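Local coordinates for protein PHO85 cyclin-10 (Saccharomyces cerevisiae, PDB 4KRD) that serves as the cyclin partner of the kinase PHO85, directing it to phosphorylate and negatively regulate glycogen synthase GSY2 and so restrain glycogen accumulation, at residues V36-A41 and A194-L199; S144-E149 and K171-L176; H153-F158 and I164-L169. One frame throughout, in Å; residues are numbered along the deposited sequence.

Contact 1. Residues V36-A41 and A194-L199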
ATOM      1  N   VAL B  36      16.073   9.157  16.537  1.00 48.80           N
ATOM      2  CA  VAL B  36      14.765   9.301  17.157  1.00 46.10           C
ATOM      3  C   VAL B  36      14.623  10.660  17.849  1.00 52.39           C
ATOM      4  O   VAL B  36      13.598  11.326  17.709  1.00 51.32           O
ATOM      5  CB  VAL B  36      14.497   8.166  18.165  1.00 48.04           C
ATOM      6  CG1 VAL B  36      13.372   8.539  19.110  1.00 50.45           C
ATOM      7  CG2 VAL B  36      14.160   6.880  17.431  1.00 48.43           C
ATOM      8  N   ASP B  37      15.647  11.081  18.586  1.00 51.41           N
ATOM      9  CA  ASP B  37      15.578  12.362  19.290  1.00 43.77           C
ATOM     10  C   ASP B  37      15.499  13.535  18.325  1.00 44.87           C
ATOM     11  O   ASP B  37      14.763  14.495  18.565  1.00 46.14           O
ATOM     12  CB  ASP B  37      16.757  12.534  20.249  1.00 54.96           C
ATOM     13  CG  ASP B  37      16.642  11.649  21.477  1.00 66.45           C
ATOM     14  OD1 ASP B  37      15.510  11.455  21.972  1.00 69.21           O
ATOM     15  OD2 ASP B  37      17.685  11.147  21.948  1.00 75.62           O
ATOM     16  N   GLU B  38      16.248  13.465  17.232  1.00 48.26           N
ATOM     17  CA  GLU B  38      16.181  14.518  16.223  1.00 52.70           C
ATOM     18  C   GLU B  38      14.844  14.476  15.466  1.00 46.54           C
ATOM     19  O   GLU B  38      14.213  15.519  15.248  1.00 45.10           O
ATOM     20  CB  GLU B  38      17.367  14.442  15.252  1.00 54.72           C
ATOM     21  CG  GLU B  38      17.387  15.587  14.246  1.00 58.54           C
ATOM     22  CD  GLU B  38      18.618  15.581  13.358  1.00 63.63           C
ATOM     23  OE1 GLU B  38      19.742  15.636  13.897  1.00 69.71           O
ATOM     24  OE2 GLU B  38      18.460  15.541  12.118  1.00 65.00           O
ATOM     25  N   ALA B  39      14.413  13.275  15.080  1.00 50.30           N
ATOM     26  CA  ALA B  39      13.087  13.087  14.482  1.00 45.10           C
ATOM     27  C   ALA B  39      12.010  13.751  15.343  1.00 42.72           C
ATOM     28  O   ALA B  39      11.166  14.503  14.840  1.00 41.00           O
ATOM     29  CB  ALA B  39      12.793  11.607  14.314  1.00 43.10           C
ATOM     30  N   LEU B  40      12.054  13.477  16.646  1.00 44.27           N
ATOM     31  CA  LEU B  40      11.108  14.055  17.601  1.00 45.41           C
ATOM     32  C   LEU B  40      11.209  15.574  17.684  1.00 39.49           C
ATOM     33  O   LEU B  40      10.193  16.267  17.761  1.00 41.10           O
ATOM     34  CB  LEU B  40      11.318  13.462  18.994  1.00 48.56           C
ATOM     35  CG  LEU B  40      10.871  12.021  19.204  1.00 45.26           C
ATOM     36  CD1 LEU B  40      11.173  11.596  20.624  1.00 46.67           C
ATOM     37  CD2 LEU B  40       9.385  11.930  18.925  1.00 45.48           C
ATOM     38  N   ALA B  41      12.436  16.087  17.686  1.00 46.48           N
ATOM     39  CA  ALA B  41      12.667  17.530  17.725  1.00 46.19           C
ATOM     40  C   ALA B  41      12.172  18.237  16.457  1.00 44.40           C
ATOM     41  O   ALA B  41      11.572  19.306  16.529  1.00 42.59           O
ATOM     42  CB  ALA B  41      14.154  17.828  17.961  1.00 49.78           C
ATOM     43  N   ALA B 194      11.889  15.319   2.769  1.00 34.01           N
ATOM     44  CA  ALA B 194      11.161  16.586   2.791  1.00 39.37           C
ATOM     45  C   ALA B 194      10.812  17.051   4.200  1.00 37.36           C
ATOM     46  O   ALA B 194      10.788  18.257   4.459  1.00 38.91           O
ATOM     47  CB  ALA B 194       9.902  16.504   1.928  1.00 32.51           C
ATOM     48  N   SER B 195      10.548  16.115   5.112  1.00 34.36           N
ATOM     49  CA  SER B 195      10.168  16.501   6.467  1.00 37.75           C
ATOM     50  C   SER B 195      11.223  17.409   7.101  1.00 41.73           C
ATOM     51  O   SER B 195      10.885  18.384   7.777  1.00 38.12           O
ATOM     52  CB  SER B 195       9.888  15.283   7.361  1.00 36.92           C
ATOM     53  OG  SER B 195      11.073  14.577   7.669  1.00 38.01           O
ATOM     54  N   LYS B 196      12.492  17.088   6.873  1.00 41.72           N
ATOM     55  CA  LYS B 196      13.585  17.906   7.395  1.00 46.25           C
ATOM     56  C   LYS B 196      13.901  19.115   6.504  1.00 43.72           C
ATOM     57  O   LYS B 196      14.198  20.201   7.001  1.00 47.90           O
ATOM     58  CB  LYS B 196      14.847  17.064   7.620  1.00 48.03           C
ATOM     59  CG  LYS B 196      15.977  17.861   8.270  1.00 56.83           C
ATOM     60  CD  LYS B 196      17.239  17.022   8.480  1.00 62.04           C
ATOM     61  CE  LYS B 196      18.320  17.846   9.186  1.00 60.00           C
ATOM     62  NZ  LYS B 196      19.527  17.044   9.525  1.00 66.47           N
ATOM     63  N   LEU B 197      13.838  18.935   5.191  1.00 36.36           N
ATOM     64  CA  LEU B 197      14.113  20.042   4.282  1.00 36.25           C
ATOM     65  C   LEU B 197      13.079  21.177   4.394  1.00 42.56           C
ATOM     66  O   LEU B 197      13.434  22.360   4.303  1.00 39.67           O
ATOM     67  CB  LEU B 197      14.251  19.544   2.837  1.00 38.43           C
ATOM     68  CG  LEU B 197      15.284  18.421   2.633  1.00 47.16           C
ATOM     69  CD1 LEU B 197      15.334  17.960   1.181  1.00 43.14           C
ATOM     70  CD2 LEU B 197      16.675  18.838   3.110  1.00 52.79           C
ATOM     71  N   LEU B 198      11.808  20.834   4.601  1.00 34.83           N
ATOM     72  CA  LEU B 198      10.777  21.869   4.770  1.00 37.20           C
ATOM     73  C   LEU B 198      10.939  22.631   6.087  1.00 37.38           C
ATOM     74  O   LEU B 198      10.648  23.824   6.166  1.00 36.07           O
ATOM     75  CB  LEU B 198       9.364  21.272   4.682  1.00 33.95           C
ATOM     76  CG  LEU B 198       8.969  20.680   3.325  1.00 38.98           C
ATOM     77  CD1 LEU B 198       7.738  19.786   3.447  1.00 31.73           C
ATOM     78  CD2 LEU B 198       8.746  21.782   2.291  1.00 35.92           C
ATOM     79  N   LEU B 199      11.375  21.924   7.121  1.00 37.64           N
ATOM     80  CA  LEU B 199      11.630  22.536   8.416  1.00 38.47           C
ATOM     81  C   LEU B 199      12.768  23.548   8.303  1.00 41.39           C
ATOM     82  O   LEU B 199      12.702  24.636   8.875  1.00 44.27           O
ATOM     83  CB  LEU B 199      12.002  21.459   9.429  1.00 38.32           C
ATOM     84  CG  LEU B 199      12.572  21.958  10.750  1.00 38.86           C
ATOM     85  CD1 LEU B 199      11.535  22.806  11.470  1.00 40.98           C
ATOM     86  CD2 LEU B 199      13.026  20.795  11.614  1.00 39.23           C
TER
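Glu38 and Lys196 meet between two helical backbones that do not themselves touch, with Glu38 CA 9.8 Å from Lys196 CA, where residues 36-41 begin helix 36-54 and residues 194-199 run through the middle of helix 189-203. Between residues 36-41 and 194-199 the gap is bridged by these two long side chains, which illustrates how little buried surface an ion pair needs. Lys196 is stretched to full length, with CG placed opposite the backbone N (chi1 -175°) and each later torsion extended, so that its amine is carried well clear of its own helix. Glu38 is likewise extended and comes across it at roughly a right angle. The result is a salt bridge of 3.2 Å from Lys196 NZ to Glu38 OE2. The ammonium approaches on the syn side of that oxygen, tilted 29° out of the carboxylate plane. Lys196 CE follows at 3.7 Å from the same Glu38 OE2, and the lysine side chain also rests on Ile34, in the loop before helix 36-54. Further along, Leu199 packs among Asn42, Glu45, Thr46 and Leu49 of helix 36-54, while Leu40 and Ser195 both lean on helix 99-113 of the cyclin fold. Because the pair is a partly exposed, single-oxygen bridge on the surface of the domain, its contribution is likely to be modest and open to screening by water and salt.

Contact 2. Residues S144-E149 and K171-L176; sequences STKLLE and KLEVSL
Lys146 and Glu173 form a buried salt bridge between the last turns of helix 130-148 and the middle of helix 166-180, on a face of the cyclin that another protein chain covers. Their CA atoms are 9.9 Å apart, and the two side chains alone close that distance, meeting at about a right angle. Lys146 NZ donates to Glu173 OE2 at 2.8 Å, reaching the oxygen on its syn side and 25° out of the carboxylate plane. The grip is one-sided, since Glu173 OE1 stays 3.6 Å from Lys146 NZ. Glu173 leaves its helix with CG opposite the carbonyl carbon (chi1 -65°), and its chain then runs out extended toward the lysine. A paired lysine and glutamate on two helices of the cyclin fold, both turned to the bound kinase, is a recurrent feature of cyclins, and the bonding here is consistent with that role: the strongest polar partner of Lys146 NZ is a backbone group of the other protein chain, and Glu173 OE1 is also hydrogen-bonded to the backbone of that chain. On the cyclin side, Arg142 NE makes a second salt bridge to Glu173 OE2, so two cations share one oxygen and probably keep the carboxylate ionised and fixed in rotation. With Lys146 replaced by a methionine, Glu173 OE2 would probably be left to lean on Arg142, and the backbone group of the partner chain would be likely to lose its mate at a buried interface. Just past the helix, Glu149 uses both carboxylate oxygens to bond the same partner chain.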
ATOM      1  N   SER B 144       0.661   7.562  10.861  1.00 26.33           N
ATOM      2  CA  SER B 144       2.009   7.258  10.420  1.00 27.85           C
ATOM      3  C   SER B 144       2.373   5.786  10.632  1.00 32.89           C
ATOM      4  O   SER B 144       2.892   5.132   9.717  1.00 29.44           O
ATOM      5  CB  SER B 144       3.031   8.166  11.128  1.00 29.68           C
ATOM      6  OG  SER B 144       4.342   7.710  10.851  1.00 36.92           O
ATOM      7  N   THR B 145       2.106   5.260  11.828  1.00 31.87           N
ATOM      8  CA  THR B 145       2.423   3.863  12.107  1.00 28.90           C
ATOM      9  C   THR B 145       1.650   2.915  11.180  1.00 32.43           C
ATOM     10  O   THR B 145       2.184   1.896  10.753  1.00 34.00           O
ATOM     11  CB  THR B 145       2.160   3.448  13.586  1.00 32.73           C
ATOM     12  OG1 THR B 145       0.759   3.532  13.879  1.00 27.85           O
ATOM     13  CG2 THR B 145       2.971   4.315  14.559  1.00 34.63           C
ATOM     14  N   LYS B 146       0.410   3.270  10.856  1.00 30.96           N
ATOM     15  CA  LYS B 146      -0.430   2.429  10.001  1.00 30.80           C
ATOM     16  C   LYS B 146      -0.016   2.482   8.522  1.00 33.59           C
ATOM     17  O   LYS B 146      -0.229   1.526   7.779  1.00 36.38           O
ATOM     18  CB  LYS B 146      -1.907   2.802  10.174  1.00 30.91           C
ATOM     19  CG  LYS B 146      -2.491   2.315  11.483  1.00 35.22           C
ATOM     20  CD  LYS B 146      -3.998   2.465  11.576  1.00 30.30           C
ATOM     21  CE  LYS B 146      -4.522   1.812  12.857  1.00 35.40           C
ATOM     22  NZ  LYS B 146      -5.992   1.936  13.014  1.00 35.91           N
ATOM     23  N   LEU B 147       0.554   3.609   8.099  1.00 32.36           N
ATOM     24  CA  LEU B 147       1.161   3.737   6.774  1.00 34.99           C
ATOM     25  C   LEU B 147       2.472   2.964   6.640  1.00 32.94           C
ATOM     26  O   LEU B 147       2.902   2.639   5.529  1.00 36.45           O
ATOM     27  CB  LEU B 147       1.463   5.197   6.474  1.00 26.13           C
ATOM     28  CG  LEU B 147       0.295   6.129   6.169  1.00 27.94           C
ATOM     29  CD1 LEU B 147       0.804   7.570   6.151  1.00 28.20           C
ATOM     30  CD2 LEU B 147      -0.339   5.784   4.843  1.00 29.01           C
ATOM     31  N   LEU B 148       3.115   2.685   7.768  1.00 29.97           N
ATOM     32  CA  LEU B 148       4.500   2.199   7.768  1.00 35.80           C
ATOM     33  C   LEU B 148       4.699   0.762   8.230  1.00 38.03           C
ATOM     34  O   LEU B 148       5.497   0.018   7.658  1.00 40.24           O
ATOM     35  CB  LEU B 148       5.356   3.081   8.680  1.00 33.49           C
ATOM     36  CG  LEU B 148       5.859   4.396   8.106  1.00 35.50           C
ATOM     37  CD1 LEU B 148       6.408   5.254   9.238  1.00 33.52           C
ATOM     38  CD2 LEU B 148       6.920   4.127   7.055  1.00 38.60           C
ATOM     39  N   GLU B 149       4.019   0.384   9.301  1.00 37.97           N
ATOM     40  CA  GLU B 149       4.340  -0.883   9.955  1.00 40.35           C
ATOM     41  C   GLU B 149       3.310  -1.966   9.685  1.00 38.33           C
ATOM     42  O   GLU B 149       2.112  -1.702   9.675  1.00 32.42           O
ATOM     43  CB  GLU B 149       4.487  -0.670  11.459  1.00 41.53           C
ATOM     44  CG  GLU B 149       5.601   0.299  11.846  1.00 45.22           C
ATOM     45  CD  GLU B 149       6.987  -0.314  11.751  1.00 52.95           C
ATOM     46  OE1 GLU B 149       7.114  -1.461  11.268  1.00 54.38           O
ATOM     47  OE2 GLU B 149       7.952   0.359  12.164  1.00 60.03           O
ATOM     48  N   LYS B 171     -11.935   8.617  15.687  1.00 34.41           N
ATOM     49  CA  LYS B 171     -12.402   9.843  15.117  1.00 31.00           C
ATOM     50  C   LYS B 171     -11.249  10.720  14.623  1.00 32.50           C
ATOM     51  O   LYS B 171     -11.345  11.357  13.613  1.00 33.10           O
ATOM     52  CB  LYS B 171     -13.248  10.578  16.134  1.00 20.00           C
ATOM     53  CG  LYS B 171     -13.853  11.824  15.627  1.00 20.00           C
ATOM     54  CD  LYS B 171     -14.598  12.572  16.684  1.00 20.00           C
ATOM     55  CE  LYS B 171     -15.951  11.977  16.907  1.00 20.00           C
ATOM     56  NZ  LYS B 171     -16.473  12.141  18.312  1.00 20.00           N
ATOM     57  N   LEU B 172     -10.166  10.736  15.370  1.00 32.34           N
ATOM     58  CA  LEU B 172      -8.986  11.507  15.006  1.00 37.10           C
ATOM     59  C   LEU B 172      -8.213  10.915  13.818  1.00 32.66           C
ATOM     60  O   LEU B 172      -7.783  11.663  12.941  1.00 29.76           O
ATOM     61  CB  LEU B 172      -8.070  11.685  16.214  1.00 35.98           C
ATOM     62  CG  LEU B 172      -8.659  12.552  17.341  1.00 33.32           C
ATOM     63  CD1 LEU B 172      -7.666  12.662  18.473  1.00 36.33           C
ATOM     64  CD2 LEU B 172      -9.087  13.942  16.817  1.00 35.24           C
ATOM     65  N   GLU B 173      -8.031   9.595  13.790  1.00 31.43           N
ATOM     66  CA  GLU B 173      -7.424   8.942  12.615  1.00 32.71           C
ATOM     67  C   GLU B 173      -8.135   9.342  11.332  1.00 31.45           C
ATOM     68  O   GLU B 173      -7.501   9.695  10.346  1.00 27.86           O
ATOM     69  CB  GLU B 173      -7.515   7.416  12.698  1.00 30.03           C
ATOM     70  CG  GLU B 173      -6.740   6.764  13.802  1.00 34.64           C
ATOM     71  CD  GLU B 173      -6.967   5.248  13.826  1.00 33.65           C
ATOM     72  OE1 GLU B 173      -8.108   4.803  13.602  1.00 35.45           O
ATOM     73  OE2 GLU B 173      -6.002   4.511  14.082  1.00 42.50           O
ATOM     74  N   VAL B 174      -9.460   9.237  11.341  1.00 32.10           N
ATOM     75  CA  VAL B 174     -10.242   9.475  10.140  1.00 31.54           C
ATOM     76  C   VAL B 174     -10.265  10.956   9.776  1.00 31.92           C
ATOM     77  O   VAL B 174     -10.248  11.302   8.608  1.00 29.23           O
ATOM     78  CB  VAL B 174     -11.682   8.954  10.293  1.00 35.30           C
ATOM     79  CG1 VAL B 174     -12.524   9.355   9.092  1.00 34.58           C
ATOM     80  CG2 VAL B 174     -11.685   7.446  10.468  1.00 33.41           C
ATOM     81  N   SER B 175     -10.317  11.825  10.779  1.00 28.19           N
ATOM     82  CA  SER B 175     -10.309  13.257  10.520  1.00 33.89           C
ATOM     83  C   SER B 175      -9.032  13.679   9.792  1.00 32.82           C
ATOM     84  O   SER B 175      -9.087  14.445   8.836  1.00 30.37           O
ATOM     85  CB  SER B 175     -10.457  14.050  11.826  1.00 35.78           C
ATOM     86  OG  SER B 175     -11.708  13.782  12.439  1.00 36.93           O
ATOM     87  N   LEU B 176      -7.882  13.188  10.247  1.00 25.32           N
ATOM     88  CA  LEU B 176      -6.629  13.581   9.612  1.00 24.86           C
ATOM     89  C   LEU B 176      -6.589  12.962   8.215  1.00 28.09           C
ATOM     90  O   LEU B 176      -6.250  13.617   7.239  1.00 26.16           O
ATOM     91  CB  LEU B 176      -5.425  13.132  10.436  1.00 27.48           C
ATOM     92  CG  LEU B 176      -4.073  13.398   9.782  1.00 28.56           C
ATOM     93  CD1 LEU B 176      -3.930  14.908   9.474  1.00 28.76           C
ATOM     94  CD2 LEU B 176      -2.940  12.893  10.641  1.00 30.97           C
TER

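Contact 3. Residues H153-F158 and I164-L169; sequences HSHEYF and ISKRLL
Leu169 wedges against His155 and Phe158 where two successive helices of the cyclin fold, 155-162 and 166-180, lie against each other across a short connection. The tight part gathers round this one leucine. Its CD2 lies over a face of the imidazole in a CH-pi contact, 3.8 Å from the centroid of the His155 ring and 24° off the ring normal, displaced toward the rim. Leu169 CG meets His155 NE2 at 3.5 Å. His155 CG stands opposite the backbone N (chi1 -154°), which swings the ring out of its own helix and across to the neighbouring one. At the ring's other nitrogen, Lys166 CB comes within 3.5 Å of His155 ND1, and that nitrogen makes a weak hydrogen bond to the backbone of another protein chain. Helix 130-148 closes the buried side, with Val141 and Arg142 against Phe158 and Ile138 against Leu169.

The solvent side is looser, at exposed Glu156. There the lysine chain, bent at its last two torsions, merely grazes the preceding helix, 155-162, Lys166 CD resting 3.9 Å from Glu156 CA. Both helices start with the same device, a serine N-cap: Ser154 OG accepts from Tyr157 N and Ser165 OG from Leu168 N. Back inside, the Phe158 ring turns its edge to the leucine, Phe158 CD2 touching Leu169 CD2 at 3.7 Å.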
ATOM      1  N   HIS B 153       0.645  -1.121  17.420  1.00 39.79           N
ATOM      2  CA  HIS B 153       0.028  -1.276  18.726  1.00 43.36           C
ATOM      3  C   HIS B 153      -1.482  -1.371  18.609  1.00 42.92           C
ATOM      4  O   HIS B 153      -2.090  -0.803  17.695  1.00 37.41           O
ATOM      5  CB  HIS B 153       0.419  -0.109  19.635  1.00 39.25           C
ATOM      6  CG  HIS B 153       1.885  -0.054  19.925  1.00 43.86           C
ATOM      7  ND1 HIS B 153       2.506  -0.944  20.777  1.00 51.91           N
ATOM      8  CD2 HIS B 153       2.857   0.759  19.453  1.00 38.93           C
ATOM      9  CE1 HIS B 153       3.798  -0.673  20.825  1.00 46.43           C
ATOM     10  NE2 HIS B 153       4.037   0.359  20.034  1.00 52.00           N
ATOM     11  N   SER B 154      -2.090  -2.091  19.542  1.00 37.72           N
ATOM     12  CA  SER B 154      -3.535  -2.243  19.551  1.00 43.12           C
ATOM     13  C   SER B 154      -4.204  -0.887  19.735  1.00 40.07           C
ATOM     14  O   SER B 154      -3.622   0.035  20.308  1.00 40.71           O
ATOM     15  CB  SER B 154      -3.965  -3.187  20.675  1.00 44.56           C
ATOM     16  OG  SER B 154      -3.595  -2.647  21.932  1.00 47.94           O
ATOM     17  N   HIS B 155      -5.432  -0.775  19.249  1.00 39.02           N
ATOM     18  CA  HIS B 155      -6.196   0.449  19.410  1.00 37.13           C
ATOM     19  C   HIS B 155      -6.353   0.771  20.896  1.00 45.38           C
ATOM     20  O   HIS B 155      -6.342   1.935  21.297  1.00 39.23           O
ATOM     21  CB  HIS B 155      -7.563   0.292  18.751  1.00 40.14           C
ATOM     22  CG  HIS B 155      -8.176   1.585  18.319  1.00 40.73           C
ATOM     23  ND1 HIS B 155      -9.294   2.116  18.922  1.00 41.00           N
ATOM     24  CD2 HIS B 155      -7.820   2.457  17.348  1.00 39.17           C
ATOM     25  CE1 HIS B 155      -9.609   3.255  18.333  1.00 41.41           C
ATOM     26  NE2 HIS B 155      -8.730   3.484  17.373  1.00 40.67           N
ATOM     27  N   GLU B 156      -6.499  -0.274  21.706  0.55 45.23           N
ATOM     28  CA  GLU B 156      -6.628  -0.124  23.150  0.55 45.24           C
ATOM     29  C   GLU B 156      -5.354   0.461  23.755  0.55 41.95           C
ATOM     30  O   GLU B 156      -5.394   1.473  24.446  0.55 43.35           O
ATOM     31  CB  GLU B 156      -6.938  -1.480  23.790  0.55 46.88           C
ATOM     32  CG  GLU B 156      -7.298  -1.415  25.265  0.55 47.27           C
ATOM     33  CD  GLU B 156      -7.870  -2.727  25.770  0.55 50.20           C
ATOM     34  OE1 GLU B 156      -7.512  -3.778  25.202  0.55 50.08           O
ATOM     35  OE2 GLU B 156      -8.677  -2.708  26.726  0.55 53.13           O
ATOM     36  N   TYR B 157      -4.225  -0.185  23.486  1.00 38.84           N
ATOM     37  CA  TYR B 157      -2.941   0.274  23.993  1.00 38.58           C
ATOM     38  C   TYR B 157      -2.603   1.714  23.588  1.00 42.48           C
ATOM     39  O   TYR B 157      -2.218   2.535  24.435  1.00 40.52           O
ATOM     40  CB  TYR B 157      -1.823  -0.660  23.547  1.00 42.89           C
ATOM     41  CG  TYR B 157      -0.501  -0.310  24.178  1.00 47.84           C
ATOM     42  CD1 TYR B 157      -0.288  -0.527  25.533  1.00 52.23           C
ATOM     43  CD2 TYR B 157       0.532   0.242  23.430  1.00 42.09           C
ATOM     44  CE1 TYR B 157       0.913  -0.205  26.128  1.00 54.06           C
ATOM     45  CE2 TYR B 157       1.745   0.564  24.019  1.00 46.24           C
ATOM     46  CZ  TYR B 157       1.927   0.335  25.372  1.00 53.18           C
ATOM     47  OH  TYR B 157       3.118   0.650  25.985  1.00 50.85           O
ATOM     48  N   PHE B 158      -2.730   2.028  22.301  1.00 43.31           N
ATOM     49  CA  PHE B 158      -2.434   3.400  21.849  1.00 41.58           C
ATOM     50  C   PHE B 158      -3.337   4.459  22.507  1.00 39.67           C
ATOM     51  O   PHE B 158      -2.864   5.518  22.927  1.00 45.70           O
ATOM     52  CB  PHE B 158      -2.484   3.517  20.322  1.00 38.02           C
ATOM     53  CG  PHE B 158      -1.797   4.752  19.792  1.00 35.70           C
ATOM     54  CD1 PHE B 158      -0.426   4.769  19.609  1.00 40.51           C
ATOM     55  CD2 PHE B 158      -2.521   5.903  19.503  1.00 39.62           C
ATOM     56  CE1 PHE B 158       0.216   5.917  19.138  1.00 40.69           C
ATOM     57  CE2 PHE B 158      -1.887   7.048  19.029  1.00 35.96           C
ATOM     58  CZ  PHE B 158      -0.516   7.058  18.852  1.00 36.07           C
ATOM     59  N   ILE B 164      -6.763   8.990  25.796  1.00 45.54           N
ATOM     60  CA  ILE B 164      -8.055   9.305  25.207  1.00 39.78           C
ATOM     61  C   ILE B 164      -8.876   8.040  25.083  1.00 37.42           C
ATOM     62  O   ILE B 164      -8.369   6.948  25.303  1.00 44.23           O
ATOM     63  CB  ILE B 164      -7.916   9.959  23.811  1.00 41.50           C
ATOM     64  CG1 ILE B 164      -7.275   8.984  22.822  1.00 38.06           C
ATOM     65  CG2 ILE B 164      -7.115  11.246  23.892  1.00 38.15           C
ATOM     66  CD1 ILE B 164      -7.157   9.548  21.430  1.00 39.37           C
ATOM     67  N   SER B 165     -10.146   8.186  24.727  1.00 43.43           N
ATOM     68  CA  SER B 165     -10.996   7.027  24.489  1.00 42.78           C
ATOM     69  C   SER B 165     -10.708   6.417  23.119  1.00 44.77           C
ATOM     70  O   SER B 165     -10.207   7.087  22.212  1.00 41.35           O
ATOM     71  CB  SER B 165     -12.468   7.418  24.568  1.00 43.93           C
ATOM     72  OG  SER B 165     -12.784   8.333  23.544  1.00 45.24           O
ATOM     73  N   LYS B 166     -11.037   5.144  22.965  1.00 42.64           N
ATOM     74  CA  LYS B 166     -10.825   4.480  21.692  1.00 45.74           C
ATOM     75  C   LYS B 166     -11.702   5.120  20.626  1.00 40.88           C
ATOM     76  O   LYS B 166     -11.314   5.219  19.465  1.00 41.06           O
ATOM     77  CB  LYS B 166     -11.104   2.988  21.824  1.00 47.86           C
ATOM     78  CG  LYS B 166     -10.112   2.278  22.736  1.00 49.13           C
ATOM     79  CD  LYS B 166     -10.356   0.789  22.764  1.00 47.66           C
ATOM     80  CE  LYS B 166     -11.731   0.489  23.323  1.00 52.57           C
ATOM     81  NZ  LYS B 166     -11.848   0.913  24.747  1.00 54.71           N
ATOM     82  N   ARG B 167     -12.875   5.582  21.034  1.00 45.01           N
ATOM     83  CA  ARG B 167     -13.803   6.221  20.108  1.00 43.36           C
ATOM     84  C   ARG B 167     -13.212   7.519  19.557  1.00 39.93           C
ATOM     85  O   ARG B 167     -13.283   7.783  18.358  1.00 37.91           O
ATOM     86  CB  ARG B 167     -15.155   6.453  20.788  1.00 48.42           C
ATOM     87  CG  ARG B 167     -16.016   7.552  20.175  1.00 50.89           C
ATOM     88  CD  ARG B 167     -17.464   7.457  20.678  1.00 62.76           C
ATOM     89  NE  ARG B 167     -18.174   6.289  20.143  1.00 69.69           N
ATOM     90  CZ  ARG B 167     -18.236   5.091  20.730  1.00 70.90           C
ATOM     91  NH1 ARG B 167     -17.627   4.870  21.891  1.00 68.16           N
ATOM     92  NH2 ARG B 167     -18.914   4.103  20.150  1.00 67.21           N
ATOM     93  N   LEU B 168     -12.612   8.318  20.430  1.00 39.52           N
ATOM     94  CA  LEU B 168     -11.943   9.541  19.992  1.00 36.80           C
ATOM     95  C   LEU B 168     -10.764   9.245  19.054  1.00 34.41           C
ATOM     96  O   LEU B 168     -10.599   9.907  18.035  1.00 35.88           O
ATOM     97  CB  LEU B 168     -11.473  10.372  21.195  1.00 39.58           C
ATOM     98  CG  LEU B 168     -10.745  11.676  20.852  1.00 40.61           C
ATOM     99  CD1 LEU B 168     -11.611  12.593  20.006  1.00 40.29           C
ATOM    100  CD2 LEU B 168     -10.273  12.392  22.106  1.00 45.35           C
ATOM    101  N   LEU B 169      -9.953   8.254  19.406  1.00 34.56           N
ATOM    102  CA  LEU B 169      -8.805   7.869  18.586  1.00 35.85           C
ATOM    103  C   LEU B 169      -9.227   7.555  17.151  1.00 35.27           C
ATOM    104  O   LEU B 169      -8.613   8.018  16.191  1.00 31.39           O
ATOM    105  CB  LEU B 169      -8.065   6.675  19.195  1.00 35.83           C
ATOM    106  CG  LEU B 169      -6.825   6.185  18.434  1.00 33.36           C
ATOM    107  CD1 LEU B 169      -5.852   7.320  18.120  1.00 30.01           C
ATOM    108  CD2 LEU B 169      -6.117   5.071  19.171  1.00 35.38           C
TER

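Overall arrangement
The three contacts show one domain using different chemistry at different depths. Contacts 2 and 3 are neighbours, with centres about 12 Å apart: both draw on helix 166-180, and they meet where Glu173 OE1 packs 4.0 Å from His155 NE2. Together they border the other protein chain of the assembly, consistent with the binding face for PHO85, and the packing round Leu169 and His155 adjoins the ion pair of contact 2. Contact 1 stands apart, its centre about 19 Å from that of contact 2 and about 26 Å from that of contact 3, and no other chain touches its segments. Along the sequence, contact 3 nests within contact 2, and contact 2 within contact 1.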